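Local coordinates for protein iota-carrageenase (Alteromonas sp., PDB 1H80) that hydrolyses the beta-1,4 linkages of iota-carrageenan, the sulfated galactan of red algal cell walls, with inversion of anomeric configuration, at residues V134-D139 against S159-V164; G169-S174 against Y227-I232; L193-G198 against E218-L223; Y197-I202 against R233-D238; G211-R216 against A248-P253. All coordinates share one frame; numbering follows the deposited sequence. Where two conformers were deposited one is given.

Contact 1 of 5, residues V134-D139 against S159-V164; sequences VFKLGD and SILVDV
Phe-135, Lys-136 and Leu-137 run beside Ile-160, Leu-161 and Val-162 as parallel strands on successive turns of the right-handed beta-helix, their short axes 4.7 Å apart and only 3° from parallel. The backbone ladder comes first. Ser-159 O takes two amides, Val-134 N at 2.7 Å and Phe-135 N beside it. Phe-135 O then receives Leu-161 N, and Leu-161 O receives Leu-137 N at 2.8 Å in a nearly straight bond. The last rung, Asp-163 N to Leu-137 O, is weak; here the chain folds into an inverse gamma turn centred on Val-162.

Apolar packing is on the face of Phe-135, Leu-137, Ile-160 and Val-162, turned into the interior of the beta-helix, toward Ile-145 and Ile-179. Leu-137 CD1 comes 4.3 Å from Val-162 CG2.

Polar groups gather on the Lys-136 side. The extended lysine chain brings NZ to 4.7 Å from Asp-163 OD2, too far for a salt bridge, though the opposite charges would probably still attract. Asp-163 OD1 is engaged by Val-164 N and, weakly, by Asn-221 ND2. An alanine in place of Asp-163 would probably leave Val-164 N and Asn-221 ND2 without this acceptor and Lys-136 without its nearby negative charge. One water donates to Val-164 O at 2.7 Å and weakly accepts from Lys-136 NZ.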
# COMPACT_ATOMS: atom_id res chain seq x y z
N VAL A 134 3.18 8.82 -5.04
CA VAL A 134 4.22 8.82 -6.05
C VAL A 134 3.63 8.41 -7.40
O VAL A 134 3.83 9.09 -8.41
CB VAL A 134 5.36 7.86 -5.67
CG1 VAL A 134 6.44 7.87 -6.74
CG2 VAL A 134 5.95 8.27 -4.33
N PHE A 135 2.89 7.31 -7.40
CA PHE A 135 2.24 6.81 -8.61
C PHE A 135 0.77 6.52 -8.38
O PHE A 135 0.40 5.97 -7.34
CB PHE A 135 2.84 5.49 -9.10
CG PHE A 135 4.15 5.62 -9.81
CD1 PHE A 135 5.35 5.56 -9.11
CD2 PHE A 135 4.19 5.78 -11.19
CE1 PHE A 135 6.57 5.65 -9.77
CE2 PHE A 135 5.41 5.87 -11.87
CZ PHE A 135 6.60 5.81 -11.15
N LYS A 136 -0.07 6.89 -9.33
CA LYS A 136 -1.48 6.54 -9.27
C LYS A 136 -1.66 5.80 -10.59
O LYS A 136 -1.45 6.37 -11.66
CB LYS A 136 -2.40 7.76 -9.23
CG LYS A 136 -3.86 7.34 -9.18
CD LYS A 136 -4.81 8.50 -8.97
CE LYS A 136 -6.24 8.01 -8.90
NZ LYS A 136 -7.22 9.11 -8.65
N LEU A 137 -2.00 4.52 -10.50
CA LEU A 137 -2.18 3.70 -11.68
C LEU A 137 -3.65 3.52 -12.00
O LEU A 137 -4.49 3.41 -11.11
CB LEU A 137 -1.55 2.32 -11.46
CG LEU A 137 -0.12 2.32 -10.91
CD1 LEU A 137 0.35 0.89 -10.74
CD2 LEU A 137 0.81 3.09 -11.84
N GLY A 138 -3.95 3.50 -13.30
CA GLY A 138 -5.31 3.32 -13.76
C GLY A 138 -5.34 2.30 -14.88
O GLY A 138 -5.00 1.13 -14.69
N ASP A 139 -5.74 2.75 -16.07
CA ASP A 139 -5.82 1.88 -17.23
C ASP A 139 -4.45 1.70 -17.87
O ASP A 139 -4.14 2.32 -18.89
CB ASP A 139 -6.79 2.47 -18.26
CG ASP A 139 -7.17 1.47 -19.34
OD1 ASP A 139 -6.49 0.43 -19.47
OD2 ASP A 139 -8.15 1.73 -20.06
N SER A 159 2.00 5.39 -1.24
CA SER A 159 2.84 5.89 -2.31
C SER A 159 2.47 5.41 -3.71
O SER A 159 2.60 6.16 -4.67
CB SER A 159 4.30 5.54 -2.03
OG SER A 159 4.73 6.21 -0.86
N ILE A 160 2.03 4.16 -3.81
CA ILE A 160 1.64 3.61 -5.10
C ILE A 160 0.19 3.16 -5.00
O ILE A 160 -0.14 2.24 -4.25
CB ILE A 160 2.55 2.43 -5.50
CG1 ILE A 160 4.00 2.92 -5.57
CG2 ILE A 160 2.12 1.88 -6.86
CD1 ILE A 160 5.00 1.86 -5.96
N LEU A 161 -0.67 3.83 -5.75
CA LEU A 161 -2.09 3.53 -5.75
C LEU A 161 -2.41 2.71 -6.99
O LEU A 161 -2.40 3.22 -8.10
CB LEU A 161 -2.89 4.83 -5.76
CG LEU A 161 -2.54 5.81 -4.64
CD1 LEU A 161 -3.25 7.14 -4.86
CD2 LEU A 161 -2.94 5.21 -3.30
N VAL A 162 -2.67 1.42 -6.79
CA VAL A 162 -3.02 0.51 -7.88
C VAL A 162 -4.53 0.66 -7.93
O VAL A 162 -5.28 -0.18 -7.44
CB VAL A 162 -2.60 -0.93 -7.54
CG1 VAL A 162 -2.78 -1.84 -8.74
CG2 VAL A 162 -1.13 -0.94 -7.09
N ASP A 163 -4.95 1.77 -8.53
CA ASP A 163 -6.34 2.17 -8.58
C ASP A 163 -7.19 1.90 -9.81
O ASP A 163 -6.74 1.29 -10.79
CB ASP A 163 -6.40 3.68 -8.29
CG ASP A 163 -7.46 4.04 -7.27
OD1 ASP A 163 -8.52 3.40 -7.25
OD2 ASP A 163 -7.22 4.99 -6.48
N VAL A 164 -8.42 2.37 -9.74
CA VAL A 164 -9.38 2.23 -10.82
C VAL A 164 -9.67 3.63 -11.36
O VAL A 164 -9.41 4.63 -10.68
CB VAL A 164 -10.71 1.60 -10.33
CG1 VAL A 164 -10.45 0.23 -9.72
CG2 VAL A 164 -11.39 2.51 -9.31
O HOH W 1 -9.68 7.16 -9.81

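Contact 2 of 5, residues G169-S174 against Y227-I232; sequences GRLHWS and YKQGGI
Leu-171 and Tyr-227 make the tight part of this contact. CD2 of the leucine sits over the centre of the phenol ring, 3.8 Å from its centroid in a CH-pi contact, while Leu-171 CG comes 3.6 Å from Tyr-227 CG. Gly-230 does something similar to Trp-173: its CA lies over the six-membered ring, off toward the rim, 3.7 Å from the centroid. A CB on Gly-230 would collide with the preceding carbonyl, so a glycine suits this bend. Between the two aromatic contacts, Leu-171 N donates to Gln-229 OE1 at 2.9 Å, the one hydrogen bond joining the segments.

The outer side is looser. The Arg-170 guanidinium stacks on the Gln-229 amide with planes 17° apart, though NH1 and NE2, 3.4 Å from each other, are both donors and do not bond. The bend at chi3 (-59°) turns NE back to Leu-171 O of its own strand, and NH2 bonds the same oxygen. An alanine at Arg-170 would probably leave one face of the Gln-229 amide uncovered and that carbonyl without its two side-chain donors. A glycerol, probably from the crystallisation liquor, lies beside the arginine.

In the beta-helix, strand 170-175 pairs antiparallel with 160-167, whose Val-164 packs on Leu-171 and Trp-173. The other segment carries the chain from the end of helix 222-227 into strand 231-243.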
# COMPACT_ATOMS: atom_id res chain seq x y z
N GLY A 169 -18.46 4.87 -19.02
CA GLY A 169 -19.47 4.24 -18.18
C GLY A 169 -19.07 3.07 -17.29
O GLY A 169 -19.93 2.48 -16.64
N ARG A 170 -17.79 2.73 -17.26
CA ARG A 170 -17.35 1.62 -16.42
C ARG A 170 -15.97 1.88 -15.85
O ARG A 170 -15.32 2.88 -16.19
CB ARG A 170 -17.34 0.32 -17.21
CG ARG A 170 -16.44 0.35 -18.43
CD ARG A 170 -16.00 -1.05 -18.78
NE ARG A 170 -15.29 -1.63 -17.66
CZ ARG A 170 -15.61 -2.78 -17.07
NH1 ARG A 170 -16.64 -3.49 -17.51
NH2 ARG A 170 -14.91 -3.21 -16.03
N LEU A 171 -15.51 0.98 -14.98
CA LEU A 171 -14.20 1.13 -14.37
C LEU A 171 -13.12 0.35 -15.10
O LEU A 171 -13.36 -0.70 -15.70
CB LEU A 171 -14.23 0.67 -12.91
CG LEU A 171 -15.21 1.40 -12.00
CD1 LEU A 171 -14.97 0.95 -10.57
CD2 LEU A 171 -15.03 2.91 -12.14
N HIS A 172 -11.91 0.89 -15.04
CA HIS A 172 -10.75 0.29 -15.68
C HIS A 172 -9.63 0.30 -14.66
O HIS A 172 -9.57 1.17 -13.80
CB HIS A 172 -10.34 1.11 -16.90
CG HIS A 172 -11.45 1.29 -17.89
ND1 HIS A 172 -11.72 0.36 -18.87
CD2 HIS A 172 -12.38 2.26 -18.02
CE1 HIS A 172 -12.77 0.75 -19.57
NE2 HIS A 172 -13.19 1.90 -19.07
N TRP A 173 -8.74 -0.68 -14.75
CA TRP A 173 -7.63 -0.74 -13.82
C TRP A 173 -6.48 -1.49 -14.45
O TRP A 173 -6.60 -1.98 -15.57
CB TRP A 173 -8.06 -1.38 -12.50
CG TRP A 173 -8.65 -2.74 -12.64
CD1 TRP A 173 -7.99 -3.92 -12.67
CD2 TRP A 173 -10.04 -3.06 -12.77
NE1 TRP A 173 -8.87 -4.96 -12.82
CE2 TRP A 173 -10.14 -4.46 -12.88
CE3 TRP A 173 -11.21 -2.29 -12.80
CZ2 TRP A 173 -11.37 -5.11 -13.03
CZ3 TRP A 173 -12.43 -2.94 -12.95
CH2 TRP A 173 -12.50 -4.34 -13.07
N SER A 174 -5.36 -1.59 -13.73
CA SER A 174 -4.18 -2.22 -14.31
C SER A 174 -4.13 -3.73 -14.33
O SER A 174 -4.77 -4.42 -13.53
CB SER A 174 -2.92 -1.67 -13.63
OG SER A 174 -2.81 -2.10 -12.29
N TYR A 227 -19.98 1.05 -8.93
CA TYR A 227 -19.96 0.33 -10.20
C TYR A 227 -19.99 -1.18 -10.06
O TYR A 227 -20.27 -1.89 -11.03
CB TYR A 227 -18.71 0.71 -11.02
CG TYR A 227 -18.76 2.09 -11.62
CD1 TYR A 227 -18.56 3.23 -10.84
CD2 TYR A 227 -19.03 2.27 -12.98
CE1 TYR A 227 -18.62 4.50 -11.39
CE2 TYR A 227 -19.10 3.54 -13.54
CZ TYR A 227 -18.90 4.65 -12.74
OH TYR A 227 -18.98 5.91 -13.29
N LYS A 228 -19.69 -1.67 -8.86
CA LYS A 228 -19.66 -3.11 -8.61
C LYS A 228 -18.65 -3.74 -9.57
O LYS A 228 -18.89 -4.79 -10.16
CB LYS A 228 -21.04 -3.72 -8.80
CG LYS A 228 -22.06 -3.21 -7.79
CD LYS A 228 -23.43 -3.82 -8.02
CE LYS A 228 -24.41 -3.36 -6.95
NZ LYS A 228 -23.99 -3.82 -5.59
N GLN A 229 -17.51 -3.06 -9.70
CA GLN A 229 -16.43 -3.50 -10.56
C GLN A 229 -15.11 -3.18 -9.88
O GLN A 229 -15.03 -2.23 -9.10
CB GLN A 229 -16.48 -2.78 -11.91
CG GLN A 229 -17.80 -2.97 -12.64
CD GLN A 229 -17.89 -2.13 -13.89
OE1 GLN A 229 -17.30 -1.06 -13.98
NE2 GLN A 229 -18.66 -2.61 -14.87
N GLY A 230 -14.09 -3.97 -10.17
CA GLY A 230 -12.80 -3.73 -9.57
C GLY A 230 -12.31 -4.93 -8.79
O GLY A 230 -12.59 -6.07 -9.14
N GLY A 231 -11.57 -4.65 -7.71
CA GLY A 231 -11.04 -5.72 -6.89
C GLY A 231 -9.75 -6.24 -7.49
O GLY A 231 -9.35 -5.83 -8.58
N ILE A 232 -9.10 -7.16 -6.78
CA ILE A 232 -7.85 -7.72 -7.26
C ILE A 232 -7.94 -9.23 -7.41
O ILE A 232 -8.60 -9.92 -6.63
CB ILE A 232 -6.68 -7.35 -6.31
CG1 ILE A 232 -6.81 -8.07 -4.96
CG2 ILE A 232 -6.66 -5.84 -6.08
CD1 ILE A 232 -5.68 -7.75 -3.99

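Contact 3 of 5, residues L193-G198 against E218-L223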
# COMPACT_ATOMS: atom_id res chain seq x y z
N LEU A 193 3.34 1.85 1.55
CA LEU A 193 3.87 1.76 0.20
C LEU A 193 2.86 1.51 -0.91
O LEU A 193 2.70 2.33 -1.81
CB LEU A 193 4.98 0.70 0.18
CG LEU A 193 5.83 0.53 -1.07
CD1 LEU A 193 6.24 1.88 -1.65
CD2 LEU A 193 7.05 -0.30 -0.70
N ILE A 194 2.16 0.38 -0.83
CA ILE A 194 1.17 0.02 -1.85
C ILE A 194 -0.24 -0.11 -1.30
O ILE A 194 -0.44 -0.63 -0.21
CB ILE A 194 1.45 -1.38 -2.46
CG1 ILE A 194 2.92 -1.51 -2.86
CG2 ILE A 194 0.52 -1.62 -3.64
CD1 ILE A 194 3.36 -0.56 -3.93
N GLN A 195 -1.21 0.40 -2.04
CA GLN A 195 -2.60 0.15 -1.67
C GLN A 195 -3.23 -0.27 -2.98
O GLN A 195 -3.11 0.42 -3.99
CB GLN A 195 -3.34 1.36 -1.09
CG GLN A 195 -4.77 0.95 -0.74
CD GLN A 195 -5.41 1.75 0.37
OE1 GLN A 195 -6.55 1.47 0.76
NE2 GLN A 195 -4.71 2.74 0.89
N THR A 196 -3.89 -1.43 -2.96
CA THR A 196 -4.51 -1.97 -4.17
C THR A 196 -6.03 -1.89 -4.15
O THR A 196 -6.67 -2.25 -3.16
CB THR A 196 -4.15 -3.45 -4.35
OG1 THR A 196 -4.74 -4.22 -3.30
CG2 THR A 196 -2.64 -3.63 -4.32
N TYR A 197 -6.60 -1.43 -5.26
CA TYR A 197 -8.05 -1.32 -5.39
C TYR A 197 -8.53 -2.23 -6.51
O TYR A 197 -9.42 -3.06 -6.32
CB TYR A 197 -8.42 0.13 -5.69
CG TYR A 197 -7.98 1.08 -4.61
CD1 TYR A 197 -8.67 1.16 -3.40
CD2 TYR A 197 -6.85 1.88 -4.78
CE1 TYR A 197 -8.25 2.02 -2.39
CE2 TYR A 197 -6.42 2.74 -3.77
CZ TYR A 197 -7.12 2.81 -2.58
OH TYR A 197 -6.70 3.66 -1.59
N GLY A 198 -7.93 -2.07 -7.69
CA GLY A 198 -8.30 -2.89 -8.83
C GLY A 198 -7.01 -3.36 -9.46
O GLY A 198 -6.12 -2.55 -9.74
N GLU A 218 -6.33 -3.45 0.68
CA GLU A 218 -7.56 -2.94 1.28
C GLU A 218 -8.33 -2.30 0.13
O GLU A 218 -8.12 -1.14 -0.22
CB GLU A 218 -7.21 -1.93 2.37
CG GLU A 218 -8.41 -1.29 3.05
CD GLU A 218 -8.04 -0.69 4.40
OE1 GLU A 218 -6.93 -0.12 4.53
OE2 GLU A 218 -8.87 -0.78 5.34
N THR A 219 -9.22 -3.10 -0.46
CA THR A 219 -10.02 -2.69 -1.60
C THR A 219 -11.27 -1.93 -1.20
O THR A 219 -12.36 -2.49 -1.19
CB THR A 219 -10.39 -3.94 -2.41
OG1 THR A 219 -11.08 -4.87 -1.56
CG2 THR A 219 -9.14 -4.61 -2.94
N ASP A 220 -11.12 -0.64 -0.89
CA ASP A 220 -12.27 0.15 -0.44
C ASP A 220 -12.61 1.43 -1.19
O ASP A 220 -13.26 2.32 -0.63
CB ASP A 220 -12.11 0.48 1.05
CG ASP A 220 -10.88 1.33 1.33
OD1 ASP A 220 -10.22 1.79 0.38
OD2 ASP A 220 -10.58 1.56 2.53
N ASN A 221 -12.21 1.54 -2.45
CA ASN A 221 -12.52 2.73 -3.24
C ASN A 221 -14.03 2.75 -3.49
O ASN A 221 -14.59 1.79 -4.02
CB ASN A 221 -11.77 2.69 -4.57
CG ASN A 221 -11.93 3.98 -5.36
OD1 ASN A 221 -13.03 4.50 -5.50
ND2 ASN A 221 -10.82 4.49 -5.88
N LEU A 222 -14.68 3.85 -3.11
CA LEU A 222 -16.12 4.00 -3.28
C LEU A 222 -16.60 3.73 -4.71
O LEU A 222 -17.69 3.19 -4.91
CB LEU A 222 -16.56 5.41 -2.86
N LEU A 223 -15.80 4.12 -5.69
CA LEU A 223 -16.16 3.91 -7.09
C LEU A 223 -16.46 2.44 -7.36
O LEU A 223 -17.37 2.10 -8.11
CB LEU A 223 -15.03 4.36 -8.02
CG LEU A 223 -14.91 5.86 -8.30
CD1 LEU A 223 -13.67 6.12 -9.14
CD2 LEU A 223 -16.15 6.35 -9.02
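The Tyr-197 ring meets Asp-220 at its edge: OD1 lies in the ring plane, 3.4 Å from CE1, and the carboxylate is turned 22° from the ring. Asn-221 comes in obliquely with CB 3.6 Å from Tyr-197 CD1, its amide standing almost perpendicular to the ring. CG of Asn-221 is anti to the backbone N (chi1 -173°); beyond it, OD1 accepts from Leu-223 N at 2.8 Å. That bond makes Asn-221 the N-cap of helix 222-227.

Tyr-197 sits at the break between strands 194-196 and 198-199 of one turn of the beta-helix, while 218-223 leaves strand 216-218 for helix 222-227 through an inverse gamma turn centred on Thr-219, with a weak bond of 3.1 Å from Asp-220 N to Glu-218 O. Thr-219 fills the corner between the segments by its methyl, CG2 lying 3.4 Å from Thr-196 O and 3.7 Å from Tyr-197 O. Its hydroxyl is bonded instead to Asn-258 ND2. The extended Gln-195 chain reaches the Glu-218 backbone, with CG 4.0 Å from Glu-218 O. The Glu-218 carboxylate is itself hydrogen-bonded through OE2 to His-254 NE2.

Contact 4 of 5, residues Y197-I202 against R233-D238; sequences YGADNI and RNIFAD
Arg-233 grips the Asp-200 carboxylate side-on with two nitrogens. NE bonds OD1 at 2.8 Å and NH2 bonds OD2 at 2.9 Å, each on the syn side; the pairing is twisted, the two planes standing 45° apart. The bend at chi3 (-63°) turns NE toward OD1. OD2 has more partners, Trp-173 NE1 and Arg-175 NH1, so the buried carboxylate faces several donors, which would be expected to stabilise its negative charge.

Next comes the backbone pairing. Arg-233 N donates to Ala-199 O at 2.9 Å, Asn-201 N to Arg-233 O at 3.2 Å, and Phe-236 N to Ile-202 O at 3.0 Å. Asn-201 and Asn-234 come at matching places on adjacent turns of the parallel beta-helix, and both adopt left-handed backbone angles where the chain rounds a corner, reminiscent of the corner asparagines of pectate lyases. Asn-201 ND2 is hydrogen-bonded to Asn-176 OD1. On the inner side, Ile-202 and Ile-235 lie side by side and point the same way. Ile-235 CD1 touches both Ile-202 CB and Ala-199 CB at 4.0 Å, and Phe-204 and Val-261 continue this apolar layer.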
# COMPACT_ATOMS: atom_id res chain seq x y z
N TYR A 197 -6.60 -1.43 -5.26
CA TYR A 197 -8.05 -1.32 -5.39
C TYR A 197 -8.53 -2.23 -6.51
O TYR A 197 -9.42 -3.06 -6.32
CB TYR A 197 -8.42 0.13 -5.69
CG TYR A 197 -7.98 1.08 -4.61
CD1 TYR A 197 -8.67 1.16 -3.40
CD2 TYR A 197 -6.85 1.88 -4.78
CE1 TYR A 197 -8.25 2.02 -2.39
CE2 TYR A 197 -6.42 2.74 -3.77
CZ TYR A 197 -7.12 2.81 -2.58
OH TYR A 197 -6.70 3.66 -1.59
N GLY A 198 -7.93 -2.07 -7.69
CA GLY A 198 -8.30 -2.89 -8.83
C GLY A 198 -7.01 -3.36 -9.46
O GLY A 198 -6.12 -2.55 -9.74
N ALA A 199 -6.89 -4.66 -9.70
CA ALA A 199 -5.68 -5.19 -10.30
C ALA A 199 -5.83 -6.63 -10.72
O ALA A 199 -6.53 -7.42 -10.08
CB ALA A 199 -4.52 -5.06 -9.31
N ASP A 200 -5.16 -6.98 -11.81
CA ASP A 200 -5.18 -8.34 -12.32
C ASP A 200 -3.77 -8.70 -12.77
O ASP A 200 -3.15 -7.96 -13.52
CB ASP A 200 -6.13 -8.46 -13.51
CG ASP A 200 -7.58 -8.58 -13.10
OD1 ASP A 200 -7.99 -9.68 -12.67
OD2 ASP A 200 -8.30 -7.56 -13.18
N ASN A 201 -3.28 -9.83 -12.28
CA ASN A 201 -1.97 -10.33 -12.65
C ASN A 201 -0.84 -9.33 -12.42
O ASN A 201 -0.17 -8.89 -13.35
CB ASN A 201 -1.98 -10.76 -14.12
CG ASN A 201 -0.81 -11.64 -14.47
OD1 ASN A 201 -0.48 -12.57 -13.73
ND2 ASN A 201 -0.18 -11.38 -15.61
N ILE A 202 -0.64 -8.99 -11.15
CA ILE A 202 0.41 -8.06 -10.77
C ILE A 202 1.35 -8.80 -9.83
O ILE A 202 0.92 -9.60 -9.00
CB ILE A 202 -0.15 -6.83 -10.02
CG1 ILE A 202 -1.25 -6.15 -10.85
CG2 ILE A 202 0.99 -5.86 -9.71
CD1 ILE A 202 -0.79 -5.61 -12.19
N ARG A 233 -7.27 -9.74 -8.45
CA ARG A 233 -7.27 -11.17 -8.74
C ARG A 233 -5.92 -11.58 -9.29
O ARG A 233 -5.25 -10.80 -9.97
CB ARG A 233 -8.32 -11.50 -9.80
CG ARG A 233 -9.77 -11.41 -9.35
CD ARG A 233 -10.65 -11.11 -10.55
NE ARG A 233 -10.29 -9.80 -11.08
CZ ARG A 233 -10.62 -8.65 -10.51
NH1 ARG A 233 -11.33 -8.65 -9.39
NH2 ARG A 233 -10.19 -7.51 -11.02
N ASN A 234 -5.52 -12.81 -8.99
CA ASN A 234 -4.26 -13.36 -9.47
C ASN A 234 -3.09 -12.45 -9.16
O ASN A 234 -2.34 -12.04 -10.05
CB ASN A 234 -4.37 -13.63 -10.97
CG ASN A 234 -5.54 -14.54 -11.30
OD1 ASN A 234 -5.65 -15.64 -10.76
ND2 ASN A 234 -6.43 -14.07 -12.17
N ILE A 235 -2.96 -12.14 -7.88
CA ILE A 235 -1.90 -11.29 -7.40
C ILE A 235 -0.81 -12.16 -6.79
O ILE A 235 -1.10 -13.15 -6.12
CB ILE A 235 -2.42 -10.32 -6.32
CG1 ILE A 235 -3.55 -9.46 -6.89
CG2 ILE A 235 -1.28 -9.46 -5.79
CD1 ILE A 235 -3.17 -8.66 -8.13
N PHE A 236 0.44 -11.80 -7.05
CA PHE A 236 1.57 -12.52 -6.50
C PHE A 236 2.48 -11.53 -5.80
O PHE A 236 2.69 -10.43 -6.28
CB PHE A 236 2.35 -13.24 -7.60
CG PHE A 236 1.62 -14.40 -8.20
CD1 PHE A 236 0.61 -14.20 -9.14
CD2 PHE A 236 1.90 -15.69 -7.79
CE1 PHE A 236 -0.10 -15.27 -9.66
CE2 PHE A 236 1.19 -16.78 -8.30
CZ PHE A 236 0.19 -16.57 -9.24
N ALA A 237 2.99 -11.93 -4.65
CA ALA A 237 3.87 -11.07 -3.88
C ALA A 237 4.99 -11.90 -3.31
O ALA A 237 4.79 -13.06 -2.93
CB ALA A 237 3.10 -10.39 -2.76
N ASP A 238 6.18 -11.32 -3.27
CA ASP A 238 7.35 -12.01 -2.75
C ASP A 238 8.28 -11.01 -2.08
O ASP A 238 8.56 -9.95 -2.62
CB ASP A 238 8.08 -12.71 -3.89
CG ASP A 238 9.33 -13.42 -3.43
OD1 ASP A 238 9.25 -14.21 -2.46
OD2 ASP A 238 10.39 -13.20 -4.05
O HOH W 2 -6.83 -12.00 -13.48

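Contact 5 of 5, residues G211-R216 against A248-P253; sequences GGIALR and AVMFGP
Leu-215 carries the backbone bonding with Ala-248 and Met-250: its N donates to Ala-248 O at 2.9 Å, and its O accepts from Met-250 N at 3.1 Å. The Ala-214 methyl is pressed against the same Ala-248 O, 3.3 Å away.

Two apolar groupings flank this ladder. Ile-213 CD1 lies 3.6 Å from Met-250 CB; the methionine has two conformers, and in the one given here the two side chains cross at about a right angle. Leu-215 and Val-249 point to the other face, toward Ala-237 and Ile-240 inside the coil. These are corners of neighbouring turns of the beta-helix, where each segment bends into the parallel sheet that starts with strands 216-218 and 250-252.

The charged group is Arg-216, buried with its guanidinium under Ile-213 CD1, which sits 3.4 Å above the plane and toward the rim. NH2 bonds Tyr-191 O, and NH1 makes a salt bridge with Glu-218 OE1.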
# COMPACT_ATOMS: atom_id res chain seq x y z
N GLY A 211 6.63 1.99 8.75
CA GLY A 211 5.41 2.67 9.14
C GLY A 211 4.28 2.21 8.23
O GLY A 211 4.53 1.79 7.09
N GLY A 212 3.05 2.25 8.72
CA GLY A 212 1.92 1.83 7.91
C GLY A 212 1.98 0.38 7.47
O GLY A 212 2.41 -0.49 8.22
N ILE A 213 1.55 0.12 6.24
CA ILE A 213 1.54 -1.23 5.69
C ILE A 213 2.23 -1.24 4.33
O ILE A 213 1.97 -0.37 3.49
CB ILE A 213 0.10 -1.74 5.56
CG1 ILE A 213 -0.51 -1.84 6.95
CG2 ILE A 213 0.07 -3.10 4.86
CD1 ILE A 213 -1.95 -2.21 6.94
N ALA A 214 3.11 -2.21 4.11
CA ALA A 214 3.84 -2.29 2.84
C ALA A 214 2.93 -2.65 1.68
O ALA A 214 2.89 -1.95 0.66
CB ALA A 214 4.98 -3.29 2.96
N LEU A 215 2.20 -3.75 1.81
CA LEU A 215 1.29 -4.20 0.77
C LEU A 215 -0.10 -4.23 1.38
O LEU A 215 -0.52 -5.21 1.99
CB LEU A 215 1.68 -5.59 0.27
CG LEU A 215 0.79 -6.15 -0.85
CD1 LEU A 215 0.71 -5.17 -2.02
CD2 LEU A 215 1.37 -7.49 -1.30
N ARG A 216 -0.82 -3.13 1.20
CA ARG A 216 -2.15 -2.96 1.75
C ARG A 216 -3.23 -3.32 0.74
O ARG A 216 -3.63 -2.50 -0.08
CB ARG A 216 -2.31 -1.51 2.20
CG ARG A 216 -3.60 -1.20 2.93
CD ARG A 216 -3.73 0.30 3.13
NE ARG A 216 -2.79 0.83 4.12
CZ ARG A 216 -3.04 0.85 5.43
NH1 ARG A 216 -4.20 0.39 5.89
NH2 ARG A 216 -2.15 1.34 6.27
N ALA A 248 3.23 -6.02 7.26
CA ALA A 248 3.90 -6.05 5.97
C ALA A 248 2.84 -6.30 4.91
O ALA A 248 2.82 -5.66 3.87
CB ALA A 248 4.94 -7.17 5.94
N VAL A 249 1.96 -7.24 5.21
CA VAL A 249 0.89 -7.60 4.29
C VAL A 249 -0.44 -7.57 5.00
O VAL A 249 -0.59 -8.12 6.09
CB VAL A 249 1.12 -9.01 3.73
CG1 VAL A 249 -0.04 -9.40 2.82
CG2 VAL A 249 2.44 -9.07 2.97
N MET A 250 -1.43 -6.93 4.38
CA MET A 250 -2.74 -6.85 4.98
C MET A 250 -3.86 -7.08 3.97
O MET A 250 -3.79 -6.59 2.84
CB MET A 250 -2.92 -5.49 5.67
CG MET A 250 -4.31 -5.25 6.23
SD MET A 250 -5.36 -4.42 5.03
CE MET A 250 -5.46 -2.80 5.80
N PHE A 251 -4.86 -7.83 4.39
CA PHE A 251 -6.01 -8.13 3.55
C PHE A 251 -7.23 -7.50 4.21
O PHE A 251 -7.51 -7.77 5.38
CB PHE A 251 -6.24 -9.64 3.42
CG PHE A 251 -5.11 -10.37 2.76
CD1 PHE A 251 -4.01 -10.80 3.50
CD2 PHE A 251 -5.15 -10.63 1.39
CE1 PHE A 251 -2.97 -11.48 2.89
CE2 PHE A 251 -4.11 -11.31 0.77
CZ PHE A 251 -3.01 -11.73 1.52
N GLY A 252 -7.93 -6.65 3.47
CA GLY A 252 -9.12 -6.00 3.99
C GLY A 252 -10.00 -5.76 2.78
O GLY A 252 -9.94 -4.70 2.17
N PRO A 253 -10.86 -6.73 2.43
CA PRO A 253 -11.74 -6.60 1.27
C PRO A 253 -12.90 -5.62 1.37
O PRO A 253 -13.48 -5.25 0.36
CB PRO A 253 -12.21 -8.03 1.05
CG PRO A 253 -12.37 -8.52 2.46
CD PRO A 253 -11.11 -8.00 3.14

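All five contacts belong to one right-handed beta-helix, with centres 9 to 21 Å apart; 1, 4 and 5 pair neighbouring turns, while 2 and 3 bring in the chain on either side of helix 222-227. Contact 1 closes before the others open. Contact 2 then spans residues 169 to 232 and encloses contact 3, while contacts 4 and 5 interleave with it along the sequence. Strand 160-167 links contact 1 to strands 170-175 and 194-196. Contacts 2 and 4 share strand 231-243, and contacts 3 and 4 share Tyr-197 and Gly-198. Contact 3 joins contact 5 by backbone bonds of Ile-194. So the contacts tie neighbouring turns together and hold the excursion with helix 222-227 against them.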